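PDB 4YWE: putative aldehyde dehydrogenase from Burkholderia cenocepacia, which probably oxidises aldehydes to carboxylic acids with NAD or NADP as electron acceptor, as a member of the aldehyde dehydrogenase family. Local coordinates for residues 200-204 / 205-209. Residues are numbered along the deposited sequence; the frame is centred on the assembly and turned at random.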
loop_
_atom_site.group_PDB
_atom_site.type_symbol
_atom_site.label_atom_id
_atom_site.label_comp_id
_atom_site.label_asym_id
_atom_site.label_seq_id
_atom_site.Cartn_x
_atom_site.Cartn_y
_atom_site.Cartn_z
ATOM N N ALA A 200 0.216 -24.208 -21.943
ATOM C CA ALA A 200 0.301 -22.761 -21.774
ATOM C C ALA A 200 1.745 -22.271 -21.735
ATOM O O ALA A 200 2.011 -21.089 -21.946
ATOM C CB ALA A 200 -0.429 -22.339 -20.509
ATOM N N GLY A 201 2.675 -23.177 -21.456
ATOM C CA GLY A 201 4.085 -22.832 -21.452
ATOM C C GLY A 201 4.737 -22.891 -20.086
ATOM O O GLY A 201 5.866 -22.434 -19.908
ATOM N N LEU A 202 4.023 -23.449 -19.114
ATOM C CA LEU A 202 4.573 -23.631 -17.780
ATOM C C LEU A 202 5.677 -24.679 -17.829
ATOM O O LEU A 202 5.439 -25.809 -18.254
ATOM C CB LEU A 202 3.482 -24.048 -16.793
ATOM C CG LEU A 202 3.861 -24.058 -15.312
ATOM C CD1 LEU A 202 4.110 -22.644 -14.811
ATOM C CD2 LEU A 202 2.780 -24.737 -14.488
ATOM N N PRO A 203 6.896 -24.301 -17.406
ATOM C CA PRO A 203 8.057 -25.198 -17.435
ATOM C C PRO A 203 7.833 -26.471 -16.624
ATOM O O PRO A 203 7.095 -26.449 -15.639
ATOM C CB PRO A 203 9.176 -24.351 -16.818
ATOM C CG PRO A 203 8.736 -22.938 -17.007
ATOM C CD PRO A 203 7.243 -22.966 -16.890
ATOM N N ALA A 204 8.461 -27.563 -17.046
ATOM C CA ALA A 204 8.330 -28.843 -16.360
ATOM C C ALA A 204 8.867 -28.756 -14.936
ATOM O O ALA A 204 9.963 -28.246 -14.706
ATOM C CB ALA A 204 9.054 -29.936 -17.135
ATOM N N GLY A 205 8.086 -29.253 -13.983
ATOM C CA GLY A 205 8.487 -29.242 -12.590
ATOM C C GLY A 205 7.850 -28.128 -11.782
ATOM O O GLY A 205 7.775 -28.210 -10.556
ATOM N N ALA A 206 7.395 -27.084 -12.467
ATOM C CA ALA A 206 6.767 -25.946 -11.801
ATOM C C ALA A 206 5.446 -26.356 -11.163
ATOM O O ALA A 206 5.057 -25.832 -10.119
ATOM C CB ALA A 206 6.553 -24.805 -12.783
ATOM N N LEU A 207 4.759 -27.294 -11.806
ATOM C CA LEU A 207 3.531 -27.858 -11.266
ATOM C C LEU A 207 3.630 -29.379 -11.239
ATOM O O LEU A 207 3.891 -30.011 -12.263
ATOM C CB LEU A 207 2.319 -27.419 -12.089
ATOM C CG LEU A 207 0.969 -27.997 -11.661
ATOM C CD1 LEU A 207 0.648 -27.617 -10.222
ATOM C CD2 LEU A 207 -0.135 -27.534 -12.602
ATOM N N ASN A 208 3.428 -29.959 -10.059
ATOM C CA ASN A 208 3.498 -31.405 -9.891
ATOM C C ASN A 208 2.252 -31.919 -9.183
ATOM O O ASN A 208 1.828 -31.360 -8.171
ATOM C CB ASN A 208 4.751 -31.801 -9.105
ATOM C CG ASN A 208 6.024 -31.278 -9.737
ATOM O OD1 ASN A 208 6.579 -31.894 -10.647
ATOM N ND2 ASN A 208 6.498 -30.135 -9.254
ATOM N N ILE A 209 1.668 -32.985 -9.720
ATOM C CA ILE A 209 0.459 -33.558 -9.145
ATOM C C ILE A 209 0.721 -34.987 -8.688
ATOM O O ILE A 209 1.165 -35.826 -9.473
ATOM C CB ILE A 209 -0.712 -33.523 -10.144
ATOM C CG1 ILE A 209 -0.754 -32.189 -10.893
ATOM C CG2 ILE A 209 -2.026 -33.789 -9.425
ATOM C CD1 ILE A 209 -1.091 -31.003 -10.022
HETATM O O HOH W 1 5.048 -28.669 -14.489
#
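L202 packs against A206 and L207 where the chain folds back through a type II beta turn, P203 to A206. The turn lies in the link between helix 188-200 and strand 207-209. With strand 177-182, which pairs in parallel with strand 207-209, they form a beta-alpha-beta crossover, consistent with the Rossmann-like cofactor domain of the family. The helix ends in a Schellman motif, with G201 at positive phi.

CB of L202 points toward residues 205-209. Its CG lies anti to the backbone N (chi1 -170°) and rests 3.8 Å from CB of A206. CD1 meets the same methyl, also at 3.8 Å. CD2 reaches on to L207, 3.6 Å from its CB, and the two leucine side chains cross at about a right angle. W66 of helix 65-68 and A197 of helix 188-200 also touch L202, which is buried.

The turn is closed by A206 N, which donates to P203 O at 3.2 Å with an N-H...O angle of 158°. G205, third in the turn, has the positive phi (101°) of a type II turn. Water 1 donates to P203 O and accepts from L207 N, so the water links P203 O to the first residue of the strand. N208 ties back to the turn. Its ND2 bonds to C178 O and also to G205 O, at 2.7 Å and from 45° above the carbonyl plane.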